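Local coordinates for protein amidase, hydantoinase/carbamoylase family (Paraburkholderia phymatum, PDB 6C0D) that probably hydrolyses N-carbamoyl-L-amino acids as a zinc-dependent homodimeric amidase of the peptidase M20 family, at residues V46-D49 with A50-W53; E119-R122 with E123-V126; P278-F281 with S282-P285; D396-E399 with Q400-V403. One frame throughout, in Å; residues are numbered along the deposited sequence. Where two conformers were deposited one is given.

Overall arrangement
Following the chain from the N terminus, the four contacts come in series; none nests in or crosses another. Interaction 1 lies wholly within helix 45-60, one turn gripping the next. Interaction 2 closes the tight turn that leads from helix 102-117 into strand 125-130, about 28 Å from interaction 1 between centres. Interaction 3 closes the beta hairpin of strands 268-277 and 283-296, where the second subunit packs against it; its centre lies about 68 Å from that of interaction 2, on the opposite side of the chain's centre. Interaction 4 starts helix 399-419, which also packs against the turn of interaction 2 through A414 and A417.

Interaction 1 (V46-D49 with A50-W53); sequences VDID and ARRW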
# COMPACT_ATOMS: atom_id res chain seq x y z
N VAL A 46 9.00 -35.08 0.15
CA VAL A 46 8.90 -35.28 1.59
C VAL A 46 7.46 -35.57 1.98
O VAL A 46 7.20 -36.38 2.89
CB VAL A 46 9.48 -34.07 2.35
CG1 VAL A 46 8.68 -32.81 2.09
CG2 VAL A 46 9.55 -34.36 3.83
N ASP A 47 6.49 -34.96 1.30
CA ASP A 47 5.09 -35.27 1.58
C ASP A 47 4.77 -36.72 1.21
O ASP A 47 4.09 -37.42 1.96
CB ASP A 47 4.18 -34.30 0.84
CG ASP A 47 2.71 -34.62 1.03
OD1 ASP A 47 2.22 -34.48 2.17
OD2 ASP A 47 2.05 -35.02 0.04
N ILE A 48 5.25 -37.18 0.05
CA ILE A 48 5.01 -38.56 -0.34
C ILE A 48 5.66 -39.51 0.66
O ILE A 48 5.07 -40.53 1.04
CB ILE A 48 5.51 -38.82 -1.77
CG1 ILE A 48 4.68 -38.02 -2.78
CG2 ILE A 48 5.46 -40.31 -2.09
CD1 ILE A 48 3.18 -38.25 -2.65
N ASP A 49 6.88 -39.19 1.12
CA ASP A 49 7.56 -40.01 2.11
C ASP A 49 6.71 -40.14 3.37
O ASP A 49 6.54 -41.24 3.92
CB ASP A 49 8.92 -39.41 2.47
CG ASP A 49 9.97 -39.66 1.42
OD1 ASP A 49 9.83 -40.61 0.61
OD2 ASP A 49 10.96 -38.89 1.41
N ALA A 50 6.16 -39.02 3.84
CA ALA A 50 5.32 -39.04 5.03
C ALA A 50 4.06 -39.85 4.80
O ALA A 50 3.57 -40.53 5.72
CB ALA A 50 4.97 -37.61 5.43
N ARG A 51 3.51 -39.80 3.58
CA ARG A 51 2.30 -40.56 3.28
C ARG A 51 2.58 -42.06 3.27
O ARG A 51 1.75 -42.85 3.73
CB ARG A 51 1.71 -40.10 1.95
CG ARG A 51 1.09 -38.73 2.06
CD ARG A 51 0.39 -38.17 0.80
NE ARG A 51 0.18 -36.77 1.12
CZ ARG A 51 -0.89 -36.28 1.74
NH1 ARG A 51 -1.94 -37.05 2.00
NH2 ARG A 51 -0.91 -35.00 2.06
N ARG A 52 3.74 -42.47 2.74
CA ARG A 52 4.08 -43.88 2.79
C ARG A 52 4.25 -44.35 4.23
O ARG A 52 3.77 -45.43 4.60
CB ARG A 52 5.35 -44.14 1.98
CG ARG A 52 5.12 -43.97 0.49
CD ARG A 52 6.41 -44.05 -0.31
NE ARG A 52 6.13 -43.95 -1.73
CZ ARG A 52 6.98 -43.49 -2.64
NH1 ARG A 52 8.18 -43.06 -2.25
NH2 ARG A 52 6.63 -43.44 -3.91
N TRP A 53 4.91 -43.54 5.07
CA TRP A 53 5.02 -43.89 6.48
C TRP A 53 3.65 -44.01 7.11
O TRP A 53 3.35 -44.99 7.81
CB TRP A 53 5.87 -42.85 7.22
CG TRP A 53 5.80 -43.02 8.71
CD1 TRP A 53 6.54 -43.88 9.47
CD2 TRP A 53 4.93 -42.32 9.61
NE1 TRP A 53 6.18 -43.76 10.79
CE2 TRP A 53 5.20 -42.81 10.91
CE3 TRP A 53 3.96 -41.33 9.45
CZ2 TRP A 53 4.53 -42.35 12.04
CZ3 TRP A 53 3.30 -40.86 10.58
CH2 TRP A 53 3.58 -41.37 11.85
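D47 and R51 form a salt bridge one turn apart on helix 45-60. The arginine grips the carboxylate side-on with two nitrogens, one to each oxygen. R51 NE reaches D47 OD2 at 2.8 Å, and this bond is nearly straight, with the oxygen close to the guanidinium plane. R51 NH2 meets the syn lone pair of D47 OD1 at 3.2 Å in a more bent bond. The two flat groups are turned 60° from each other, so this is no coplanar fork. D47 CG stands anti to its backbone N (chi1 177°), which swings the carboxylate along the helix to the guanidinium. D47 OD2 also accepts from L43 N, and R51 NH1 makes a weak hydrogen bond to S130 OG, so the pair has a further partner at each end, the one at R51 weak.

The next pair packs a methyl on a flat cation: I48 CG2 sits over the centre of one face of the R52 guanidinium, 3.6 Å from R52 CZ. At 4.1 Å, D49 OD1 and R52 NH1 are oppositely charged neighbours too far apart for a salt bridge.

The backbone supplies the regular ladder: A50 N to V46 O at 3.0 Å, R51 N to D47 O at 2.9 Å, then R52 N to I48 O and W53 N to D49 O. A50 and W53 pack against helix 18-30, and the W53 ring meets F31.

This is the i to i+4 acid-arginine pair of an alpha helix, here directed inward, with the R51 side chain about 6 Å from that of the zinc ligand H89.

Interaction 2 (E119-R122 with E123-V126); sequences EATR and EFAV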
# COMPACT_ATOMS: atom_id res chain seq x y z
N GLU A 119 -12.56 -54.32 24.29
CA GLU A 119 -13.52 -55.35 23.88
C GLU A 119 -14.89 -54.76 23.59
O GLU A 119 -15.56 -55.19 22.64
CB GLU A 119 -13.59 -56.45 24.94
CG GLU A 119 -12.58 -57.56 24.68
CD GLU A 119 -12.49 -58.59 25.80
OE1 GLU A 119 -11.38 -59.06 26.07
OE2 GLU A 119 -13.54 -58.93 26.39
N ALA A 120 -15.33 -53.76 24.36
CA ALA A 120 -16.66 -53.18 24.15
C ALA A 120 -16.79 -52.38 22.85
O ALA A 120 -17.90 -52.19 22.37
CB ALA A 120 -17.02 -52.27 25.33
N THR A 121 -15.69 -51.89 22.27
CA THR A 121 -15.73 -51.11 21.04
C THR A 121 -15.03 -51.82 19.88
O THR A 121 -14.93 -51.24 18.79
CB THR A 121 -15.09 -49.73 21.24
OG1 THR A 121 -13.75 -49.92 21.73
CG2 THR A 121 -15.86 -48.93 22.30
N ARG A 122 -14.57 -53.05 20.10
CA ARG A 122 -13.75 -53.74 19.11
C ARG A 122 -14.47 -53.90 17.78
O ARG A 122 -13.83 -53.85 16.73
CB ARG A 122 -13.34 -55.12 19.65
CG ARG A 122 -12.38 -55.90 18.74
CD ARG A 122 -12.27 -57.37 19.14
NE ARG A 122 -13.57 -58.01 19.01
CZ ARG A 122 -14.05 -58.47 17.85
NH1 ARG A 122 -13.33 -58.37 16.74
NH2 ARG A 122 -15.25 -59.03 17.81
N GLU A 123 -15.80 -54.06 17.80
CA GLU A 123 -16.53 -54.28 16.56
C GLU A 123 -16.67 -53.03 15.70
O GLU A 123 -17.01 -53.15 14.52
CB GLU A 123 -17.93 -54.83 16.86
CG GLU A 123 -17.90 -56.14 17.59
CD GLU A 123 -19.28 -56.65 17.96
OE1 GLU A 123 -20.29 -56.11 17.45
OE2 GLU A 123 -19.35 -57.60 18.77
N PHE A 124 -16.43 -51.84 16.25
CA PHE A 124 -16.84 -50.62 15.56
C PHE A 124 -15.87 -50.29 14.42
O PHE A 124 -14.67 -50.16 14.65
CB PHE A 124 -16.87 -49.43 16.52
CG PHE A 124 -17.79 -49.59 17.71
CD1 PHE A 124 -18.74 -50.60 17.78
CD2 PHE A 124 -17.70 -48.68 18.77
CE1 PHE A 124 -19.57 -50.71 18.89
CE2 PHE A 124 -18.53 -48.78 19.87
CZ PHE A 124 -19.46 -49.79 19.94
N ALA A 125 -16.41 -50.11 13.21
CA ALA A 125 -15.57 -49.72 12.08
C ALA A 125 -15.16 -48.25 12.21
O ALA A 125 -16.02 -47.36 12.31
CB ALA A 125 -16.30 -49.96 10.76
N VAL A 126 -13.85 -48.00 12.20
CA VAL A 126 -13.29 -46.64 12.18
C VAL A 126 -12.33 -46.55 11.00
O VAL A 126 -11.40 -47.35 10.91
CB VAL A 126 -12.55 -46.31 13.49
CG1 VAL A 126 -11.96 -44.88 13.42
CG2 VAL A 126 -13.50 -46.48 14.69
O HOH W 1 -18.19 -56.27 21.80
O HOH W 2 -17.74 -53.92 20.02
O HOH W 3 -13.06 -50.74 16.74
O HOH W 4 -17.24 -58.80 19.83
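F124 CG lies anti to its own carbonyl carbon (chi1 -59°), folding the ring back over T121, while the first torsion of T121, with CG2 likewise opposite its carbonyl carbon, sets that methyl against the CE2 side of the ring. The two residues are the ends of a type I beta turn, T121 to F124, which leads into strand 125-130. Its closing bond runs from F124 N to T121 O at 3.0 Å and is nearly straight at the hydrogen, though the donor stands well above the carbonyl plane.

The ring is held from one side by a CH-pi contact: T121 CA lies 3.9 Å from the F124 ring centroid, over the face and displaced toward the rim. T121 CG2 adds a contact to F124 CE2 at 3.6 Å. Helix 399-419 completes the packing, with A417 against F124 and A414 against T121, whose OG1 bonds to L115 O.

E123 OE1 forms a salt bridge with R421 near the C terminus. R122 and E123 do not pair directly; a water lying in the guanidinium plane at its edge joins them, accepting from R122 NH2 at 2.8 Å and donating to E123 OE2 at 2.6 Å.

Interaction 3 (P278-F281 with S282-P285); sequences PGSF and SVVP
The chain doubles back through a type I beta turn from S280 to V283, the two segments running 143° apart end to end, and the turn is closed by a weak bond from V283 N to S280 O at 3.4 Å. A cis peptide bond precedes P278, and the positive phi of G279 helps the chain bend before the turn itself.

Across the mouth of this connection, the proline ring and the valine meet in apolar contact. P278 CD touches V283 CG1 at 3.6 Å, and P278 CG lies nearly as close, at 3.7 Å from the same methyl. V283 CG1 stands opposite its backbone N across the CA-CB bond (chi1 -177°), which turns this branch to the proline; the other branch, CG2, comes to 4.0 Å from S280 CB. Inside the bend a water accepts from S280 N at 3.0 Å and lies 2.8 Å from V283 O, bridging the two arms.

The outer side of the turn belongs to the dimer interface, where the F281 ring meets H291 of the second subunit.

With one weak direct bond, a bridging water and a small proline-valine patch, the turn is closed only lightly from within. Backbone bonds of S282 to A233 and of V284 to N231 in strand 231-232 also hold it, as do Q293 and R273 of the second subunit, bonded to S282 OG and G279 O.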
# COMPACT_ATOMS: atom_id res chain seq x y z
N PRO A 278 -0.53 7.44 -6.99
CA PRO A 278 0.67 6.62 -7.22
C PRO A 278 1.47 6.23 -5.99
O PRO A 278 2.38 5.40 -6.11
CB PRO A 278 1.53 7.54 -8.11
CG PRO A 278 1.19 8.92 -7.63
CD PRO A 278 -0.29 8.87 -7.28
N GLY A 279 1.17 6.79 -4.82
CA GLY A 279 1.87 6.41 -3.61
C GLY A 279 3.13 7.22 -3.37
O GLY A 279 4.12 6.68 -2.88
N SER A 280 3.09 8.51 -3.71
CA SER A 280 4.20 9.45 -3.58
C SER A 280 3.84 10.56 -2.59
O SER A 280 2.69 11.00 -2.53
CB SER A 280 4.53 10.15 -4.93
OG SER A 280 4.74 9.22 -5.97
N PHE A 281 4.86 11.07 -1.89
CA PHE A 281 4.65 12.16 -0.92
C PHE A 281 3.91 13.34 -1.52
O PHE A 281 3.07 13.95 -0.85
CB PHE A 281 5.99 12.67 -0.38
CG PHE A 281 6.44 12.04 0.92
CD1 PHE A 281 5.76 12.28 2.12
CD2 PHE A 281 7.58 11.25 0.96
CE1 PHE A 281 6.19 11.73 3.30
CE2 PHE A 281 8.00 10.68 2.16
CZ PHE A 281 7.30 10.93 3.33
N SER A 282 4.27 13.75 -2.74
CA SER A 282 3.81 15.04 -3.27
C SER A 282 2.69 14.91 -4.30
O SER A 282 2.45 15.86 -5.05
CB SER A 282 4.99 15.81 -3.86
OG SER A 282 5.92 16.14 -2.85
N VAL A 283 1.99 13.78 -4.34
CA VAL A 283 0.88 13.59 -5.27
C VAL A 283 -0.37 13.18 -4.49
O VAL A 283 -0.38 12.13 -3.84
CB VAL A 283 1.22 12.55 -6.35
CG1 VAL A 283 0.06 12.44 -7.34
CG2 VAL A 283 2.54 12.91 -7.05
N VAL A 284 -1.42 13.99 -4.57
CA VAL A 284 -2.75 13.60 -4.11
C VAL A 284 -3.15 12.35 -4.88
O VAL A 284 -3.16 12.38 -6.12
CB VAL A 284 -3.76 14.74 -4.34
CG1 VAL A 284 -5.14 14.34 -3.82
CG2 VAL A 284 -3.25 16.06 -3.73
N PRO A 285 -3.45 11.23 -4.21
CA PRO A 285 -3.76 9.98 -4.92
C PRO A 285 -5.02 10.11 -5.77
O PRO A 285 -6.07 10.52 -5.27
CB PRO A 285 -3.98 8.96 -3.79
CG PRO A 285 -3.36 9.56 -2.56
CD PRO A 285 -3.43 11.07 -2.74
O HOH W 5 0.20 9.40 -3.89

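Interaction 4 (D396-E399 with Q400-V403); sequences DTAE and QHIV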
# COMPACT_ATOMS: atom_id res chain seq x y z
N ASP A 396 2.21 -24.29 18.51
CA ASP A 396 2.46 -25.35 19.48
C ASP A 396 1.29 -25.51 20.45
O ASP A 396 0.48 -24.59 20.64
CB ASP A 396 3.75 -25.11 20.27
CG ASP A 396 4.38 -26.41 20.75
OD1 ASP A 396 3.84 -27.50 20.44
OD2 ASP A 396 5.42 -26.35 21.44
N THR A 397 1.24 -26.68 21.09
CA THR A 397 0.23 -27.06 22.08
C THR A 397 0.91 -27.91 23.14
O THR A 397 1.69 -28.80 22.80
CB THR A 397 -0.92 -27.84 21.42
OG1 THR A 397 -1.54 -27.03 20.41
CG2 THR A 397 -1.95 -28.24 22.46
N ALA A 398 0.63 -27.64 24.42
CA ALA A 398 1.23 -28.44 25.49
C ALA A 398 0.90 -29.92 25.30
O ALA A 398 -0.20 -30.26 24.88
CB ALA A 398 0.71 -27.99 26.86
N GLU A 399 1.87 -30.79 25.61
CA GLU A 399 1.65 -32.22 25.37
C GLU A 399 0.44 -32.73 26.14
O GLU A 399 -0.33 -33.55 25.62
CB GLU A 399 2.89 -33.04 25.74
CG GLU A 399 4.08 -32.77 24.83
CD GLU A 399 5.14 -33.88 24.84
OE1 GLU A 399 5.08 -34.79 25.68
OE2 GLU A 399 6.03 -33.83 23.97
N GLN A 400 0.25 -32.29 27.38
CA GLN A 400 -0.91 -32.75 28.14
C GLN A 400 -2.22 -32.31 27.50
O GLN A 400 -3.25 -32.97 27.67
CB GLN A 400 -0.82 -32.26 29.59
CG GLN A 400 -0.64 -30.75 29.70
CD GLN A 400 -0.82 -30.25 31.12
OE1 GLN A 400 -1.93 -30.22 31.63
NE2 GLN A 400 0.28 -29.87 31.76
N HIS A 401 -2.21 -31.20 26.76
CA HIS A 401 -3.45 -30.81 26.08
C HIS A 401 -3.65 -31.56 24.77
O HIS A 401 -4.79 -31.81 24.36
CB HIS A 401 -3.47 -29.29 25.86
CG HIS A 401 -3.39 -28.51 27.14
ND1 HIS A 401 -2.99 -27.19 27.20
CD2 HIS A 401 -3.66 -28.89 28.42
CE1 HIS A 401 -2.99 -26.79 28.46
NE2 HIS A 401 -3.41 -27.80 29.22
N ILE A 402 -2.55 -31.93 24.10
CA ILE A 402 -2.67 -32.84 22.95
C ILE A 402 -3.28 -34.17 23.39
O ILE A 402 -4.17 -34.72 22.73
CB ILE A 402 -1.29 -33.05 22.30
CG1 ILE A 402 -0.72 -31.73 21.77
CG2 ILE A 402 -1.38 -34.14 21.18
CD1 ILE A 402 0.76 -31.81 21.34
N VAL A 403 -2.80 -34.70 24.51
CA VAL A 403 -3.32 -35.96 25.05
C VAL A 403 -4.78 -35.82 25.44
O VAL A 403 -5.61 -36.68 25.12
CB VAL A 403 -2.46 -36.41 26.25
CG1 VAL A 403 -3.14 -37.58 27.00
CG2 VAL A 403 -1.07 -36.81 25.76
O HOH W 6 -1.62 -25.62 25.25
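E399, I402 and A398 carry much of this contact, where the chain enters helix 399-419. E399 contributes mainly through its backbone, with its O accepting from V403 N at 2.9 Å. V403 CG2 comes to 3.3 Å from the same E399 O. The E399 carboxylate pairs with K26 of helix 18-30 in a salt bridge.

I402 lies back along the incoming loop, where it packs on T397. Its CG1 is anti to its carbonyl carbon (chi1 -61°) and the chain continues extended to CD1, which reaches T397 O at 3.5 Å. I402 CG1 also packs on T397 CG2 at 3.8 Å. That methyl further touches H401 CB at 3.9 Å, so it fits between two successive helix residues. The polar branch of T397 points to other partners: OG1 bonds to P384 O and to S385 OG. I402 packs beyond the contact on L25, W98 and L99.

One residue before E399, A398 O accepts from I402 N at 3.0 Å, with a further weak bond from H401 N. A398 CB lies over one face of the H401 ring, 4.2 Å from its centroid in a CH-pi contact. At the edge of that ring, in its plane, a water sits 2.9 Å from H401 ND1 and accepts from A398 N.

This is a helix N terminus with A398 at the N-cap position, an alanine having no side-chain acceptor to cap with; the incoming loop places the T397 side chain about 9 Å from that of the zinc ligand H196.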